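Local coordinates for Non-structural protein 2 (Human respiratory syncytial virus A, PDB 7LDK) that antagonizes the host type I interferon response, binding host RIGI and probably acting with NS1 to keep IRF3 from being activated, at residues 31-41 with 62-73; 88-96 with 108-117. All coordinates share one frame; numbering follows the deposited sequence.

Contact 1 of 2, residues 31-41 with 62-73; sequences LTRDIITHRFI and FLVNYEMKLLHK
Ile35 enters a hole on helix 62-73 lined by Tyr66, Lys69, Leu70 and Lys73, a knobs-into-holes fit in which each branch has its own neighbour. Its CB points at the facing helix. With CG1 beside the backbone N (chi1 -68°), CG2 falls anti to N and lies 3.6 Å from Lys69 CB, also meeting Tyr66 CD1. CG1 meets CE of Lys73, whose chain runs antiparallel alongside it. The tip, CD1, reaches the helix backbone, 3.6 Å from Leu70 CA, and touches Leu70 CD1. Leu31, one turn earlier, continues this apolar strip with its two methyls, CD1 toward Leu70 CD1 and CD2 against Lys73 CD. At the solvent side Lys73 NZ stays 4.6 Å from Asp34 OD2, too far for a salt bridge.

Tyr66 crosses Thr32 at about a right angle, and its OH makes a weak hydrogen bond of 2.9 Å with Thr32 OG1; the same OG1 is bonded to Ile28 O in its own helix. Past the turn at Ile36, Phe40 lays its ring edge against the helix backbone: CZ comes 3.5 Å from Tyr66 N, while the edge of the ring is turned to the face of Phe62 in a T-shaped stack, centroids 5.5 Å apart and planes at 81°. Ile36 CD1 fills in beside Phe62 CZ. Thr37, at the N-cap, starts the helix that carries Phe40, its OG1 accepting weakly from the N atoms of Arg39 and Phe40. This is the core of a helical layer, with two successive helices, joined through an inverse gamma turn at Ile36, packed across the long helix 55-89.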
loop_
_atom_site.group_PDB
_atom_site.type_symbol
_atom_site.label_atom_id
_atom_site.label_comp_id
_atom_site.label_asym_id
_atom_site.label_seq_id
_atom_site.Cartn_x
_atom_site.Cartn_y
_atom_site.Cartn_z
ATOM N N LEU A 31 -9.593 -3.654 -3.305
ATOM C CA LEU A 31 -8.597 -3.283 -4.346
ATOM C C LEU A 31 -7.185 -3.374 -3.764
ATOM O O LEU A 31 -6.292 -3.850 -4.456
ATOM C CB LEU A 31 -8.882 -1.860 -4.834
ATOM C CG LEU A 31 -10.064 -1.712 -5.779
ATOM C CD1 LEU A 31 -10.456 -0.245 -5.870
ATOM C CD2 LEU A 31 -9.733 -2.304 -7.143
ATOM N N THR A 32 -6.987 -2.878 -2.543
ATOM C CA THR A 32 -5.679 -2.889 -1.843
ATOM C C THR A 32 -5.180 -4.337 -1.744
ATOM O O THR A 32 -4.003 -4.576 -1.979
ATOM C CB THR A 32 -5.808 -2.190 -0.492
ATOM O OG1 THR A 32 -6.001 -0.807 -0.779
ATOM C CG2 THR A 32 -4.601 -2.372 0.396
ATOM N N ARG A 33 -6.057 -5.290 -1.471
ATOM C CA ARG A 33 -5.654 -6.709 -1.335
ATOM C C ARG A 33 -5.230 -7.261 -2.703
ATOM O O ARG A 33 -4.305 -8.080 -2.735
ATOM C CB ARG A 33 -6.788 -7.485 -0.662
ATOM C CG ARG A 33 -7.129 -6.976 0.735
ATOM C CD ARG A 33 -7.338 -8.082 1.755
ATOM N NE ARG A 33 -6.117 -8.868 1.910
ATOM C CZ ARG A 33 -6.016 -9.999 2.598
ATOM N NH1 ARG A 33 -4.847 -10.615 2.654
ATOM N NH2 ARG A 33 -7.070 -10.507 3.221
ATOM N N ASP A 34 -5.870 -6.812 -3.784
ATOM C CA ASP A 34 -5.538 -7.177 -5.190
ATOM C C ASP A 34 -4.210 -6.554 -5.626
ATOM O O ASP A 34 -3.435 -7.229 -6.305
ATOM C CB ASP A 34 -6.633 -6.724 -6.162
ATOM C CG ASP A 34 -7.941 -7.515 -6.067
ATOM O OD1 ASP A 34 -7.907 -8.674 -5.551
ATOM O OD2 ASP A 34 -8.997 -6.982 -6.531
ATOM N N ILE A 35 -3.971 -5.298 -5.268
ATOM C CA ILE A 35 -2.766 -4.536 -5.696
ATOM C C ILE A 35 -1.542 -4.973 -4.889
ATOM O O ILE A 35 -0.505 -5.219 -5.498
ATOM C CB ILE A 35 -3.014 -3.024 -5.577
ATOM C CG1 ILE A 35 -4.048 -2.559 -6.606
ATOM C CG2 ILE A 35 -1.705 -2.260 -5.712
ATOM C CD1 ILE A 35 -4.557 -1.171 -6.356
ATOM N N ILE A 36 -1.640 -5.025 -3.563
ATOM C CA ILE A 36 -0.453 -5.271 -2.702
ATOM C C ILE A 36 -0.285 -6.776 -2.527
ATOM O O ILE A 36 -0.731 -7.345 -1.526
ATOM C CB ILE A 36 -0.499 -4.464 -1.400
ATOM C CG1 ILE A 36 -0.565 -2.968 -1.716
ATOM C CG2 ILE A 36 0.708 -4.798 -0.542
ATOM C CD1 ILE A 36 -0.554 -2.079 -0.526
ATOM N N THR A 37 0.393 -7.371 -3.498
ATOM C CA THR A 37 0.724 -8.805 -3.544
ATOM C C THR A 37 2.150 -8.977 -3.031
ATOM O O THR A 37 2.835 -7.978 -2.816
ATOM C CB THR A 37 0.573 -9.336 -4.970
ATOM O OG1 THR A 37 1.521 -8.603 -5.747
ATOM C CG2 THR A 37 -0.832 -9.193 -5.501
ATOM N N HIS A 38 2.576 -10.218 -2.834
ATOM C CA HIS A 38 3.994 -10.577 -2.640
ATOM C C HIS A 38 4.829 -9.832 -3.672
ATOM O O HIS A 38 5.833 -9.268 -3.231
ATOM C CB HIS A 38 4.142 -12.086 -2.723
ATOM C CG HIS A 38 3.898 -12.798 -1.433
ATOM N ND1 HIS A 38 4.923 -13.044 -0.517
ATOM C CD2 HIS A 38 2.783 -13.356 -0.918
ATOM C CE1 HIS A 38 4.444 -13.702 0.510
ATOM N NE2 HIS A 38 3.131 -13.906 0.286
ATOM N N ARG A 39 4.451 -9.824 -4.959
ATOM C CA ARG A 39 5.309 -9.268 -6.038
ATOM C C ARG A 39 5.481 -7.770 -5.846
ATOM O O ARG A 39 6.571 -7.264 -6.173
ATOM C CB ARG A 39 4.781 -9.588 -7.431
ATOM C CG ARG A 39 5.536 -10.742 -8.089
ATOM C CD ARG A 39 4.729 -11.517 -9.116
ATOM N NE ARG A 39 3.416 -11.920 -8.610
ATOM C CZ ARG A 39 2.229 -11.454 -9.029
ATOM N NH1 ARG A 39 2.157 -10.535 -9.983
ATOM N NH2 ARG A 39 1.112 -11.890 -8.465
ATOM N N PHE A 40 4.459 -7.097 -5.328
ATOM C CA PHE A 40 4.523 -5.655 -4.982
ATOM C C PHE A 40 5.579 -5.436 -3.881
ATOM O O PHE A 40 6.489 -4.599 -4.048
ATOM C CB PHE A 40 3.133 -5.185 -4.581
ATOM C CG PHE A 40 3.028 -3.703 -4.329
ATOM C CD1 PHE A 40 3.423 -3.145 -3.115
ATOM C CD2 PHE A 40 2.526 -2.869 -5.305
ATOM C CE1 PHE A 40 3.333 -1.784 -2.899
ATOM C CE2 PHE A 40 2.451 -1.510 -5.089
ATOM C CZ PHE A 40 2.858 -0.966 -3.893
ATOM N N ILE A 41 5.492 -6.196 -2.785
ATOM C CA ILE A 41 6.441 -6.100 -1.636
ATOM C C ILE A 41 7.860 -6.434 -2.114
ATOM O O ILE A 41 8.817 -5.799 -1.646
ATOM C CB ILE A 41 6.036 -7.045 -0.499
ATOM C CG1 ILE A 41 4.688 -6.724 0.141
ATOM C CG2 ILE A 41 7.131 -7.074 0.522
ATOM C CD1 ILE A 41 4.528 -5.311 0.568
ATOM N N PHE A 62 6.690 3.356 -1.665
ATOM C CA PHE A 62 5.543 2.457 -1.418
ATOM C C PHE A 62 4.280 3.096 -1.999
ATOM O O PHE A 62 3.578 2.433 -2.736
ATOM C CB PHE A 62 5.417 2.151 0.074
ATOM C CG PHE A 62 4.268 1.231 0.377
ATOM C CD1 PHE A 62 4.449 -0.133 0.389
ATOM C CD2 PHE A 62 2.991 1.723 0.605
ATOM C CE1 PHE A 62 3.394 -0.984 0.666
ATOM C CE2 PHE A 62 1.930 0.866 0.854
ATOM C CZ PHE A 62 2.138 -0.482 0.895
ATOM N N LEU A 63 3.991 4.350 -1.669
ATOM C CA LEU A 63 2.718 4.980 -2.081
ATOM C C LEU A 63 2.748 5.325 -3.564
ATOM O O LEU A 63 1.693 5.148 -4.199
ATOM C CB LEU A 63 2.462 6.234 -1.252
ATOM C CG LEU A 63 2.228 5.937 0.224
ATOM C CD1 LEU A 63 2.012 7.243 0.974
ATOM C CD2 LEU A 63 1.048 4.982 0.428
ATOM N N VAL A 64 3.880 5.779 -4.105
ATOM C CA VAL A 64 3.982 6.033 -5.563
ATOM C C VAL A 64 3.531 4.762 -6.298
ATOM O O VAL A 64 2.682 4.858 -7.184
ATOM C CB VAL A 64 5.400 6.473 -5.986
ATOM C CG1 VAL A 64 5.589 6.387 -7.495
ATOM C CG2 VAL A 64 5.729 7.877 -5.512
ATOM N N ASN A 65 4.056 3.601 -5.931
ATOM C CA ASN A 65 3.782 2.326 -6.641
ATOM C C ASN A 65 2.327 1.921 -6.393
ATOM O O ASN A 65 1.690 1.462 -7.341
ATOM C CB ASN A 65 4.776 1.238 -6.262
ATOM C CG ASN A 65 6.194 1.584 -6.650
ATOM O OD1 ASN A 65 6.503 2.688 -7.038
ATOM N ND2 ASN A 65 7.100 0.653 -6.530
ATOM N N TYR A 66 1.794 2.108 -5.190
ATOM C CA TYR A 66 0.369 1.831 -4.905
ATOM C C TYR A 66 -0.512 2.687 -5.805
ATOM O O TYR A 66 -1.329 2.130 -6.525
ATOM C CB TYR A 66 0.005 2.112 -3.455
ATOM C CG TYR A 66 -1.464 1.907 -3.201
ATOM C CD1 TYR A 66 -2.022 0.646 -3.208
ATOM C CD2 TYR A 66 -2.308 2.988 -3.030
ATOM C CE1 TYR A 66 -3.376 0.466 -2.996
ATOM C CE2 TYR A 66 -3.666 2.828 -2.826
ATOM C CZ TYR A 66 -4.208 1.557 -2.811
ATOM O OH TYR A 66 -5.545 1.370 -2.577
ATOM N N GLU A 67 -0.346 4.006 -5.751
ATOM C CA GLU A 67 -1.171 4.962 -6.527
ATOM C C GLU A 67 -1.153 4.614 -8.018
ATOM O O GLU A 67 -2.219 4.691 -8.619
ATOM C CB GLU A 67 -0.663 6.386 -6.358
ATOM C CG GLU A 67 -0.851 6.956 -4.967
ATOM C CD GLU A 67 0.044 8.153 -4.621
ATOM O OE1 GLU A 67 0.828 8.648 -5.507
ATOM O OE2 GLU A 67 -0.058 8.618 -3.451
ATOM N N MET A 68 -0.001 4.251 -8.585
ATOM C CA MET A 68 0.100 3.895 -10.023
ATOM C C MET A 68 -0.740 2.637 -10.282
ATOM O O MET A 68 -1.526 2.634 -11.233
ATOM C CB MET A 68 1.531 3.584 -10.456
ATOM C CG MET A 68 2.504 4.718 -10.284
ATOM S SD MET A 68 2.557 5.857 -11.668
ATOM C CE MET A 68 3.117 4.763 -12.978
ATOM N N LYS A 69 -0.560 1.586 -9.490
ATOM C CA LYS A 69 -1.260 0.307 -9.727
ATOM C C LYS A 69 -2.761 0.534 -9.561
ATOM O O LYS A 69 -3.531 -0.095 -10.307
ATOM C CB LYS A 69 -0.686 -0.775 -8.818
ATOM C CG LYS A 69 0.722 -1.208 -9.219
ATOM C CD LYS A 69 0.719 -2.290 -10.310
ATOM C CE LYS A 69 1.980 -2.364 -11.154
ATOM N NZ LYS A 69 1.866 -1.519 -12.374
ATOM N N LEU A 70 -3.158 1.426 -8.656
ATOM C CA LEU A 70 -4.578 1.763 -8.426
ATOM C C LEU A 70 -5.129 2.448 -9.679
ATOM O O LEU A 70 -6.169 1.997 -10.230
ATOM C CB LEU A 70 -4.695 2.671 -7.204
ATOM C CG LEU A 70 -6.124 3.074 -6.835
ATOM C CD1 LEU A 70 -7.001 1.858 -6.619
ATOM C CD2 LEU A 70 -6.160 3.946 -5.609
ATOM N N LEU A 71 -4.462 3.516 -10.098
ATOM C CA LEU A 71 -4.860 4.314 -11.271
ATOM C C LEU A 71 -4.978 3.388 -12.483
ATOM O O LEU A 71 -6.021 3.435 -13.152
ATOM C CB LEU A 71 -3.787 5.386 -11.449
ATOM C CG LEU A 71 -3.922 6.325 -12.638
ATOM C CD1 LEU A 71 -5.357 6.841 -12.808
ATOM C CD2 LEU A 71 -2.913 7.453 -12.467
ATOM N N HIS A 72 -3.976 2.547 -12.737
ATOM C CA HIS A 72 -3.981 1.583 -13.871
ATOM C C HIS A 72 -5.198 0.663 -13.767
ATOM O O HIS A 72 -5.604 0.151 -14.778
ATOM C CB HIS A 72 -2.709 0.713 -13.927
ATOM C CG HIS A 72 -1.410 1.392 -14.232
ATOM N ND1 HIS A 72 -0.221 0.976 -13.620
ATOM C CD2 HIS A 72 -1.076 2.373 -15.114
ATOM C CE1 HIS A 72 0.776 1.713 -14.075
ATOM N NE2 HIS A 72 0.276 2.586 -14.990
ATOM N N LYS A 73 -5.758 0.447 -12.583
ATOM C CA LYS A 73 -6.796 -0.593 -12.381
ATOM C C LYS A 73 -8.201 0.002 -12.532
ATOM O O LYS A 73 -9.060 -0.696 -13.102
ATOM C CB LYS A 73 -6.592 -1.241 -11.010
ATOM C CG LYS A 73 -7.451 -2.471 -10.744
ATOM C CD LYS A 73 -7.041 -3.227 -9.503
ATOM C CE LYS A 73 -5.904 -4.205 -9.763
ATOM N NZ LYS A 73 -6.407 -5.580 -10.057
#

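Contact 2 of 2, residues 88-96 with 108-117; sequences KYGTFPMPI and GIKPTKHTPI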
loop_
_atom_site.group_PDB
_atom_site.type_symbol
_atom_site.label_atom_id
_atom_site.label_comp_id
_atom_site.label_asym_id
_atom_site.label_seq_id
_atom_site.Cartn_x
_atom_site.Cartn_y
_atom_site.Cartn_z
ATOM N N LYS A 88 -9.829 12.277 3.454
ATOM C CA LYS A 88 -10.884 12.586 4.447
ATOM C C LYS A 88 -10.978 11.460 5.482
ATOM O O LYS A 88 -11.154 11.786 6.648
ATOM C CB LYS A 88 -12.183 12.836 3.686
ATOM C CG LYS A 88 -13.339 13.397 4.506
ATOM C CD LYS A 88 -13.143 14.808 5.056
ATOM C CE LYS A 88 -14.328 15.245 5.897
ATOM N NZ LYS A 88 -14.655 16.683 5.726
ATOM N N TYR A 89 -10.834 10.196 5.085
ATOM C CA TYR A 89 -11.087 9.010 5.949
ATOM C C TYR A 89 -9.860 8.091 6.074
ATOM O O TYR A 89 -9.962 7.097 6.777
ATOM C CB TYR A 89 -12.292 8.223 5.427
ATOM C CG TYR A 89 -13.609 8.958 5.495
ATOM C CD1 TYR A 89 -14.003 9.787 4.454
ATOM C CD2 TYR A 89 -14.487 8.796 6.557
ATOM C CE1 TYR A 89 -15.213 10.464 4.479
ATOM C CE2 TYR A 89 -15.701 9.473 6.596
ATOM C CZ TYR A 89 -16.063 10.313 5.555
ATOM O OH TYR A 89 -17.248 10.981 5.564
ATOM N N GLY A 90 -8.728 8.391 5.450
ATOM C CA GLY A 90 -7.454 7.675 5.668
ATOM C C GLY A 90 -7.511 6.197 5.288
ATOM O O GLY A 90 -6.895 5.338 6.001
ATOM N N THR A 91 -8.147 5.892 4.165
ATOM C CA THR A 91 -8.468 4.524 3.666
ATOM C C THR A 91 -7.325 3.926 2.808
ATOM O O THR A 91 -7.446 2.745 2.371
ATOM C CB THR A 91 -9.752 4.652 2.841
ATOM O OG1 THR A 91 -10.312 3.353 2.690
ATOM C CG2 THR A 91 -9.487 5.295 1.496
ATOM N N PHE A 92 -6.276 4.703 2.498
ATOM C CA PHE A 92 -5.109 4.181 1.736
ATOM C C PHE A 92 -4.188 3.415 2.689
ATOM O O PHE A 92 -3.995 3.803 3.844
ATOM C CB PHE A 92 -4.414 5.291 0.940
ATOM C CG PHE A 92 -5.099 5.643 -0.360
ATOM C CD1 PHE A 92 -6.294 5.036 -0.750
ATOM C CD2 PHE A 92 -4.551 6.604 -1.199
ATOM C CE1 PHE A 92 -6.928 5.396 -1.932
ATOM C CE2 PHE A 92 -5.189 6.959 -2.383
ATOM C CZ PHE A 92 -6.375 6.357 -2.746
ATOM N N PRO A 93 -3.605 2.293 2.222
ATOM C CA PRO A 93 -2.732 1.466 3.041
ATOM C C PRO A 93 -1.435 2.188 3.408
ATOM O O PRO A 93 -0.997 3.038 2.659
ATOM C CB PRO A 93 -2.425 0.273 2.125
ATOM C CG PRO A 93 -2.486 0.870 0.758
ATOM C CD PRO A 93 -3.686 1.784 0.846
ATOM N N MET A 94 -0.895 1.829 4.566
ATOM C CA MET A 94 0.427 2.264 5.082
ATOM C C MET A 94 1.317 1.033 5.212
ATOM O O MET A 94 0.884 -0.024 5.668
ATOM C CB MET A 94 0.307 2.892 6.472
ATOM C CG MET A 94 -0.435 4.190 6.540
ATOM S SD MET A 94 -1.132 4.323 8.220
ATOM C CE MET A 94 -2.788 4.912 7.830
ATOM N N PRO A 95 2.610 1.142 4.857
ATOM C CA PRO A 95 3.529 0.024 4.988
ATOM C C PRO A 95 4.082 -0.099 6.414
ATOM O O PRO A 95 4.273 0.874 7.052
ATOM C CB PRO A 95 4.609 0.447 3.993
ATOM C CG PRO A 95 4.713 1.942 4.175
ATOM C CD PRO A 95 3.278 2.364 4.384
ATOM N N ILE A 96 4.310 -1.316 6.867
ATOM C CA ILE A 96 5.057 -1.638 8.115
ATOM C C ILE A 96 6.468 -2.048 7.702
ATOM O O ILE A 96 6.560 -3.078 7.029
ATOM C CB ILE A 96 4.384 -2.786 8.876
ATOM C CG1 ILE A 96 2.893 -2.543 9.103
ATOM C CG2 ILE A 96 5.136 -3.031 10.164
ATOM C CD1 ILE A 96 2.595 -1.202 9.735
ATOM N N GLY A 108 4.571 -5.989 5.823
ATOM C CA GLY A 108 3.109 -5.978 5.670
ATOM C C GLY A 108 2.570 -4.559 5.556
ATOM O O GLY A 108 3.369 -3.600 5.366
ATOM N N ILE A 109 1.243 -4.444 5.676
ATOM C CA ILE A 109 0.488 -3.173 5.509
ATOM C C ILE A 109 -0.591 -3.076 6.582
ATOM O O ILE A 109 -1.105 -4.129 6.960
ATOM C CB ILE A 109 -0.123 -3.105 4.098
ATOM C CG1 ILE A 109 -1.123 -4.237 3.855
ATOM C CG2 ILE A 109 0.970 -3.110 3.046
ATOM C CD1 ILE A 109 -1.639 -4.293 2.449
ATOM N N LYS A 110 -0.885 -1.860 7.033
ATOM C CA LYS A 110 -2.201 -1.466 7.589
ATOM C C LYS A 110 -3.097 -1.078 6.417
ATOM O O LYS A 110 -2.885 -0.026 5.826
ATOM C CB LYS A 110 -2.073 -0.237 8.482
ATOM C CG LYS A 110 -1.558 -0.491 9.862
ATOM C CD LYS A 110 -1.857 0.654 10.754
ATOM C CE LYS A 110 -3.330 0.807 11.063
ATOM N NZ LYS A 110 -3.806 -0.288 11.932
ATOM N N PRO A 111 -4.105 -1.885 6.021
ATOM C CA PRO A 111 -4.905 -1.585 4.825
ATOM C C PRO A 111 -5.644 -0.236 4.878
ATOM O O PRO A 111 -5.758 0.384 3.829
ATOM C CB PRO A 111 -5.916 -2.742 4.757
ATOM C CG PRO A 111 -5.287 -3.853 5.591
ATOM C CD PRO A 111 -4.525 -3.130 6.681
ATOM N N THR A 112 -6.099 0.174 6.069
ATOM C CA THR A 112 -6.731 1.494 6.370
ATOM C C THR A 112 -6.338 1.939 7.780
ATOM O O THR A 112 -5.606 1.207 8.426
ATOM C CB THR A 112 -8.266 1.445 6.259
ATOM O OG1 THR A 112 -8.811 0.952 7.485
ATOM C CG2 THR A 112 -8.755 0.594 5.109
ATOM N N LYS A 113 -6.834 3.098 8.218
ATOM C CA LYS A 113 -6.659 3.664 9.583
ATOM C C LYS A 113 -7.162 2.674 10.643
ATOM O O LYS A 113 -6.486 2.509 11.659
ATOM C CB LYS A 113 -7.493 4.939 9.744
ATOM C CG LYS A 113 -6.773 6.276 9.700
ATOM C CD LYS A 113 -7.726 7.378 10.188
ATOM C CE LYS A 113 -7.040 8.615 10.735
ATOM N NZ LYS A 113 -5.898 9.018 9.876
ATOM N N HIS A 114 -8.311 2.062 10.385
ATOM C CA HIS A 114 -9.186 1.346 11.340
ATOM C C HIS A 114 -8.888 -0.155 11.372
ATOM O O HIS A 114 -9.407 -0.821 12.275
ATOM C CB HIS A 114 -10.632 1.475 10.866
ATOM C CG HIS A 114 -11.202 2.850 10.912
ATOM N ND1 HIS A 114 -12.579 3.064 10.917
ATOM C CD2 HIS A 114 -10.625 4.072 10.970
ATOM C CE1 HIS A 114 -12.826 4.360 10.970
ATOM N NE2 HIS A 114 -11.639 5.001 11.004
ATOM N N THR A 115 -8.147 -0.679 10.389
ATOM C CA THR A 115 -8.037 -2.146 10.153
ATOM C C THR A 115 -6.687 -2.637 10.674
ATOM O O THR A 115 -5.686 -1.932 10.564
ATOM C CB THR A 115 -8.221 -2.500 8.672
ATOM O OG1 THR A 115 -7.140 -1.877 7.983
ATOM C CG2 THR A 115 -9.545 -2.045 8.094
ATOM N N PRO A 116 -6.622 -3.854 11.257
ATOM C CA PRO A 116 -5.361 -4.384 11.756
ATOM C C PRO A 116 -4.392 -4.743 10.618
ATOM O O PRO A 116 -4.814 -4.975 9.520
ATOM C CB PRO A 116 -5.797 -5.612 12.557
ATOM C CG PRO A 116 -7.056 -6.071 11.870
ATOM C CD PRO A 116 -7.742 -4.790 11.449
ATOM N N ILE A 117 -3.112 -4.805 10.949
ATOM C CA ILE A 117 -2.000 -5.115 10.023
ATOM C C ILE A 117 -2.208 -6.490 9.388
ATOM O O ILE A 117 -2.627 -7.403 10.099
ATOM C CB ILE A 117 -0.672 -5.080 10.793
ATOM C CG1 ILE A 117 -0.355 -3.681 11.326
ATOM C CG2 ILE A 117 0.469 -5.678 9.947
ATOM C CD1 ILE A 117 0.847 -3.664 12.257
#
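The open end of the antiparallel hairpin formed by strands 94-100 and 103-110 is tied together here, along with the loops that flank it. Met94 and Lys110 form a hydrogen-bonded pair, with Met94 N to Lys110 O at 3.0 Å and Lys110 N to Met94 O at 2.9 Å. Further along, Ile96 N bonds to Gly108 O. Between them Pro95 faces Ile109 as a non-hydrogen-bonded pair. Pro93 has no N-H to offer, and its CA instead makes a CH...O contact of 3.2 Å with Lys110 O.

Beyond the bridges the contact continues at both ends. Ile96 and Ile117 meet tip to tip, Ile96 CG1 3.9 Å from Ile117 CD1. Past the strands, Thr112 CG2 lies against Thr91 O, and Lys113 N makes a weak bond to the O of Gly90, the first residue past helix 55-89, which has positive phi. The chain after Pro111 is folded by its own bonds: Thr112 OG1 accepts from His114 N in an ST turn, Thr112 N gives to Thr115 OG1, and the bent Lys110 chain brings NZ to 2.8 Å from Thr115 O. Main-chain polarity therefore does most of the joining across the two segments, while the lysine ammonium braces the returning loop through a carbonyl.

Contact 1 lies within the helical part of the fold and contact 2 at the root of the hairpin laid against it; their centres are 13 Å apart and their side chains touch. Phe62 serves both: its CZ lies 3.6 Å from Ile109 CG2, and its CD1 is 3.7 Å from Pro95 CB. Tyr66 CZ packs on Pro93 CD at 3.7 Å, and the Tyr66 ring also meets Phe92 edge-to-face. Helix 55-89 carries segment 62-73 and runs on into segment 88-96, so a single helix ties the two contacts in series. From segment 31-41 itself, Arg39 forms a salt bridge with the terminal carboxylate of Pro125, the last residue of the DLNP motif, a motif that probably binds host MAP1B.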